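Local coordinates for gamma-glutamyltranspeptidase (Ggt) (Helicobacter pylori 26695, PDB 5BPK), which probably transfers or hydrolyses the gamma-glutamyl group of glutathione and related compounds, as an N-terminal nucleophile (Ntn) hydrolase, at residues B[157-169]-B[176-188]. Sequence-based numbering, arbitrary orientation.
With EDO (1,2-ethanediol), chain C; EDO (1,2-ethanediol), chain S; EDO (1,2-ethanediol), chain F.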
loop_
_atom_site.group_PDB
_atom_site.type_symbol
_atom_site.label_atom_id
_atom_site.label_comp_id
_atom_site.label_asym_id
_atom_site.label_seq_id
_atom_site.Cartn_x
_atom_site.Cartn_y
_atom_site.Cartn_z
ATOM N N THR B 157 -8.233 5.835 21.336
ATOM C CA THR B 157 -9.098 6.039 20.187
ATOM C C THR B 157 -8.433 7.075 19.286
ATOM O O THR B 157 -8.141 8.195 19.723
ATOM C CB THR B 157 -10.507 6.508 20.613
ATOM O OG1 THR B 157 -11.073 5.570 21.547
ATOM C CG2 THR B 157 -11.412 6.670 19.390
ATOM N N LYS B 158 -8.195 6.681 18.037
ATOM C CA LYS B 158 -7.508 7.489 17.048
ATOM C C LYS B 158 -8.301 7.501 15.740
ATOM O O LYS B 158 -9.298 6.794 15.613
ATOM C CB LYS B 158 -6.083 6.965 16.838
ATOM C CG LYS B 158 -5.142 7.329 17.977
ATOM C CD LYS B 158 -3.719 6.839 17.733
ATOM C CE LYS B 158 -2.739 7.454 18.720
ATOM N NZ LYS B 158 -1.359 6.913 18.542
ATOM N N PRO B 159 -7.868 8.313 14.760
ATOM C CA PRO B 159 -8.621 8.378 13.505
ATOM C C PRO B 159 -8.774 7.029 12.817
ATOM O O PRO B 159 -7.985 6.122 13.053
ATOM C CB PRO B 159 -7.801 9.355 12.660
ATOM C CG PRO B 159 -7.164 10.269 13.683
ATOM C CD PRO B 159 -6.865 9.390 14.856
ATOM N N VAL B 160 -9.780 6.907 11.958
ATOM C CA VAL B 160 -10.022 5.651 11.277
ATOM C C VAL B 160 -8.797 5.201 10.488
ATOM O O VAL B 160 -8.045 6.018 9.931
ATOM C CB VAL B 160 -11.303 5.678 10.380
ATOM C CG1 VAL B 160 -12.536 5.784 11.231
ATOM C CG2 VAL B 160 -11.233 6.771 9.302
ATOM N N MET B 161 -8.653 3.882 10.409
ATOM C CA MET B 161 -7.496 3.233 9.843
ATOM C C MET B 161 -7.856 2.540 8.543
ATOM O O MET B 161 -8.710 1.665 8.536
ATOM C CB MET B 161 -7.001 2.171 10.813
ATOM C CG MET B 161 -6.366 2.711 12.063
ATOM S SD MET B 161 -5.814 1.401 13.156
ATOM C CE MET B 161 -7.384 0.867 13.873
ATOM N N GLY B 162 -7.196 2.925 7.458
ATOM C CA GLY B 162 -7.248 2.162 6.219
ATOM C C GLY B 162 -8.252 2.646 5.200
ATOM O O GLY B 162 -9.101 3.503 5.477
ATOM N N ASP B 163 -8.165 2.046 4.016
ATOM C CA ASP B 163 -9.101 2.311 2.924
ATOM C C ASP B 163 -9.059 1.100 1.991
ATOM O O ASP B 163 -8.344 1.065 0.999
ATOM C CB ASP B 163 -8.752 3.615 2.203
ATOM C CG ASP B 163 -9.693 3.919 1.045
ATOM O OD1 ASP B 163 -10.732 3.241 0.918
ATOM O OD2 ASP B 163 -9.375 4.823 0.255
ATOM N N VAL B 164 -9.809 0.084 2.376
ATOM C CA VAL B 164 -9.807 -1.197 1.705
ATOM C C VAL B 164 -10.756 -1.210 0.513
ATOM O O VAL B 164 -11.917 -0.835 0.624
ATOM C CB VAL B 164 -10.226 -2.313 2.677
ATOM C CG1 VAL B 164 -10.308 -3.678 1.948
ATOM C CG2 VAL B 164 -9.276 -2.376 3.878
ATOM N N ASN B 165 -10.229 -1.630 -0.633
ATOM C CA ASN B 165 -11.029 -1.965 -1.785
ATOM C C ASN B 165 -10.837 -3.454 -1.995
ATOM O O ASN B 165 -9.713 -3.911 -2.216
ATOM C CB ASN B 165 -10.599 -1.130 -2.983
ATOM C CG ASN B 165 -10.860 0.331 -2.756
ATOM O OD1 ASN B 165 -12.009 0.723 -2.525
ATOM N ND2 ASN B 165 -9.806 1.147 -2.779
ATOM N N ALA B 166 -11.923 -4.206 -1.873
ATOM C CA ALA B 166 -11.848 -5.652 -1.821
ATOM C C ALA B 166 -12.928 -6.325 -2.674
ATOM O O ALA B 166 -14.010 -5.766 -2.893
ATOM C CB ALA B 166 -11.921 -6.126 -0.379
ATOM N N ILE B 167 -12.603 -7.522 -3.153
ATOM C CA ILE B 167 -13.503 -8.342 -3.960
ATOM C C ILE B 167 -13.570 -9.737 -3.371
ATOM O O ILE B 167 -12.542 -10.283 -2.948
ATOM C CB ILE B 167 -13.034 -8.454 -5.434
ATOM C CG1 ILE B 167 -12.987 -7.087 -6.106
ATOM C CG2 ILE B 167 -13.932 -9.408 -6.218
ATOM C CD1 ILE B 167 -12.204 -7.067 -7.439
ATOM N N GLN B 168 -14.787 -10.280 -3.293
ATOM C CA GLN B 168 -14.996 -11.681 -2.995
ATOM C C GLN B 168 -15.612 -12.350 -4.219
ATOM O O GLN B 168 -16.540 -11.813 -4.841
ATOM C CB GLN B 168 -15.889 -11.860 -1.763
ATOM C CG GLN B 168 -16.122 -13.305 -1.354
ATOM C CD GLN B 168 -17.059 -13.445 -0.174
ATOM O OE1 GLN B 168 -18.147 -12.870 -0.162
ATOM N NE2 GLN B 168 -16.657 -14.230 0.810
ATOM N N VAL B 169 -15.106 -13.538 -4.547
ATOM C CA VAL B 169 -15.586 -14.285 -5.706
ATOM C C VAL B 169 -16.139 -15.624 -5.225
ATOM O O VAL B 169 -15.471 -16.361 -4.484
ATOM C CB VAL B 169 -14.483 -14.509 -6.749
ATOM C CG1 VAL B 169 -15.035 -15.224 -7.966
ATOM C CG2 VAL B 169 -13.858 -13.186 -7.155
ATOM N N SER B 176 -19.209 -17.293 -12.247
ATOM C CA SER B 176 -19.035 -16.861 -10.858
ATOM C C SER B 176 -19.813 -15.588 -10.569
ATOM O O SER B 176 -20.265 -14.901 -11.491
ATOM C CB SER B 176 -17.555 -16.592 -10.584
ATOM O OG SER B 176 -16.786 -17.768 -10.712
ATOM N N VAL B 177 -19.963 -15.282 -9.280
ATOM C CA VAL B 177 -20.474 -13.997 -8.841
ATOM C C VAL B 177 -19.353 -13.238 -8.137
ATOM O O VAL B 177 -18.606 -13.808 -7.342
ATOM C CB VAL B 177 -21.709 -14.117 -7.914
ATOM C CG1 VAL B 177 -21.400 -14.942 -6.677
ATOM C CG2 VAL B 177 -22.220 -12.730 -7.539
ATOM N N PHE B 178 -19.243 -11.956 -8.460
ATOM C CA PHE B 178 -18.249 -11.066 -7.887
ATOM C C PHE B 178 -18.931 -10.063 -6.969
ATOM O O PHE B 178 -19.838 -9.349 -7.395
ATOM C CB PHE B 178 -17.528 -10.312 -8.998
ATOM C CG PHE B 178 -16.848 -11.205 -9.986
ATOM C CD1 PHE B 178 -17.575 -11.803 -11.010
ATOM C CD2 PHE B 178 -15.485 -11.447 -9.912
ATOM C CE1 PHE B 178 -16.962 -12.639 -11.932
ATOM C CE2 PHE B 178 -14.866 -12.282 -10.838
ATOM C CZ PHE B 178 -15.608 -12.880 -11.848
ATOM N N TYR B 179 -18.483 -10.023 -5.714
ATOM C CA TYR B 179 -18.968 -9.073 -4.721
ATOM C C TYR B 179 -17.833 -8.137 -4.347
ATOM O O TYR B 179 -16.707 -8.577 -4.125
ATOM C CB TYR B 179 -19.473 -9.790 -3.468
ATOM C CG TYR B 179 -20.727 -10.588 -3.694
ATOM C CD1 TYR B 179 -21.926 -9.949 -3.990
ATOM C CD2 TYR B 179 -20.723 -11.969 -3.604
ATOM C CE1 TYR B 179 -23.088 -10.668 -4.198
ATOM C CE2 TYR B 179 -21.889 -12.701 -3.811
ATOM C CZ TYR B 179 -23.062 -12.043 -4.105
ATOM O OH TYR B 179 -24.216 -12.775 -4.314
ATOM N N GLY B 180 -18.126 -6.844 -4.292
ATOM C CA GLY B 180 -17.117 -5.851 -3.989
ATOM C C GLY B 180 -17.492 -4.905 -2.877
ATOM O O GLY B 180 -18.663 -4.681 -2.591
ATOM N N SER B 181 -16.471 -4.339 -2.249
ATOM C CA SER B 181 -16.677 -3.281 -1.293
ATOM C C SER B 181 -15.560 -2.257 -1.369
ATOM O O SER B 181 -14.368 -2.603 -1.410
ATOM C CB SER B 181 -16.797 -3.828 0.131
ATOM O OG SER B 181 -17.198 -2.796 1.033
ATOM N N THR B 182 -15.976 -0.997 -1.397
ATOM C CA THR B 182 -15.121 0.121 -1.065
ATOM C C THR B 182 -15.156 0.287 0.462
ATOM O O THR B 182 -15.808 -0.480 1.177
ATOM C CB THR B 182 -15.572 1.399 -1.776
ATOM O OG1 THR B 182 -16.929 1.674 -1.438
ATOM C CG2 THR B 182 -15.455 1.242 -3.292
ATOM N N ASP B 183 -14.436 1.275 0.967
ATOM C CA ASP B 183 -14.327 1.467 2.403
ATOM C C ASP B 183 -15.037 2.760 2.805
ATOM O O ASP B 183 -14.736 3.817 2.250
ATOM C CB ASP B 183 -12.843 1.534 2.789
ATOM C CG ASP B 183 -12.593 1.287 4.274
ATOM O OD1 ASP B 183 -13.380 1.772 5.133
ATOM O OD2 ASP B 183 -11.591 0.594 4.585
ATOM N N PRO B 184 -15.970 2.686 3.780
ATOM C CA PRO B 184 -16.612 3.927 4.228
ATOM C C PRO B 184 -15.618 4.985 4.737
ATOM O O PRO B 184 -15.933 6.174 4.739
ATOM C CB PRO B 184 -17.542 3.459 5.362
ATOM C CG PRO B 184 -17.150 2.084 5.690
ATOM C CD PRO B 184 -16.554 1.505 4.441
ATOM N N ARG B 185 -14.413 4.557 5.114
ATOM C CA ARG B 185 -13.392 5.464 5.665
ATOM C C ARG B 185 -12.731 6.370 4.628
ATOM O O ARG B 185 -12.051 7.313 4.995
ATOM C CB ARG B 185 -12.296 4.661 6.360
ATOM C CG ARG B 185 -12.771 3.808 7.514
ATOM C CD ARG B 185 -11.724 2.789 7.892
ATOM N NE ARG B 185 -12.125 1.947 9.014
ATOM C CZ ARG B 185 -12.936 0.900 8.917
ATOM N NH1 ARG B 185 -13.472 0.565 7.749
ATOM N NH2 ARG B 185 -13.211 0.180 9.996
ATOM N N LYS B 186 -12.937 6.075 3.347
ATOM C CA LYS B 186 -12.254 6.766 2.253
ATOM C C LYS B 186 -12.255 8.293 2.422
ATOM O O LYS B 186 -11.202 8.921 2.307
ATOM C CB LYS B 186 -12.878 6.371 0.908
ATOM C CG LYS B 186 -12.108 6.856 -0.335
ATOM C CD LYS B 186 -12.616 8.186 -0.897
ATOM C CE LYS B 186 -13.910 8.036 -1.686
ATOM N NZ LYS B 186 -14.483 9.363 -2.073
ATOM N N GLU B 187 -13.424 8.874 2.712
ATOM C CA GLU B 187 -13.589 10.344 2.758
ATOM C C GLU B 187 -13.345 10.995 4.129
ATOM O O GLU B 187 -13.606 12.190 4.305
ATOM C CB GLU B 187 -14.992 10.734 2.266
ATOM C CG GLU B 187 -15.224 10.479 0.784
ATOM N N PHE B 188 -12.832 10.232 5.089
ATOM C CA PHE B 188 -12.656 10.736 6.449
ATOM C C PHE B 188 -11.367 11.539 6.563
ATOM O O PHE B 188 -11.402 12.766 6.667
ATOM C CB PHE B 188 -12.655 9.582 7.456
ATOM C CG PHE B 188 -14.026 9.011 7.741
ATOM C CD1 PHE B 188 -15.004 8.935 6.745
ATOM C CD2 PHE B 188 -14.330 8.523 9.006
ATOM C CE1 PHE B 188 -16.251 8.403 7.011
ATOM C CE2 PHE B 188 -15.577 7.983 9.278
ATOM C CZ PHE B 188 -16.537 7.927 8.273
HETATM C C1 EDO C . -12.025 9.900 12.097
HETATM O O1 EDO C . -10.880 9.375 11.434
HETATM C C2 EDO C . -12.371 8.966 13.242
HETATM O O2 EDO C . -13.403 9.518 14.057
HETATM C C1 EDO S . -20.482 -1.030 0.395
HETATM O O1 EDO S . -19.319 -1.009 1.252
HETATM C C2 EDO S . -20.103 -1.600 -0.966
HETATM O O2 EDO S . -19.060 -0.833 -1.573
HETATM C C1 EDO F . -8.147 9.773 0.805
HETATM O O1 EDO F . -8.810 8.995 -0.201
HETATM C C2 EDO F . -7.811 11.153 0.248
HETATM O O2 EDO F . -6.396 11.347 0.092
HETATM O O HOH W 1 -9.020 6.341 5.055
HETATM O O HOH W 2 -12.588 2.734 -0.853
#
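Val160 packs on the C-terminal turn with CB, 3.7 Å from Arg185 CG, and with the methyl CG2, 3.6 Å from Phe188 CD2, the Val160 and Phe188 side chains crossing at about a right angle. Arg185, extended from CG to NE, runs past the Met161 carbonyl, with CD 3.3 Å from Met161 O. A water joins the carbonyl oxygens of Gly162 and Arg185. Asp163 turns CG anti to its backbone N (chi1 179°), which brings OD1 to 3.3 Å from Asp183 CB; OD2 is hydrogen-bonded to Ser43 OG of the other gamma-glutamyltranspeptidase chain. The Val164 N-H gives a nearly straight bond (174°) to the anti lone pair of Asp183 OD2, which also forms a salt bridge with Arg123. Asp183 OD1 meanwhile accepts from the backbone N-H of Arg185, an Asx turn, and on its syn side from Arg185 NH1, 2.9 Å away, in a salt bridge, so both oxygens of this buried carboxylate are occupied. A second water links Asp163 OD1, Asn165 OD1 and Asp183 N, while Asn165 ND2 donates to His3 O.

From Ala166 the segments form an antiparallel beta hairpin, at the edge of the chain's four-stranded sheet that the other chain continues beyond 176-181. Ala166 and Ser181 exchange two backbone hydrogen bonds. Ile167 faces Gly180 in a non-hydrogen-bonded pair, its CA 3.2 Å from Tyr179 O in a CA-H...O contact, and its CG2 approaches the Phe178 ring edge. Gln168 and Tyr179 again exchange two, Gln168 N lying 2.7 Å from Tyr179 O. Val169 lies alongside Phe178: CG2 reaches ring atom CD2 at 3.6 Å while CG1 sits over one face.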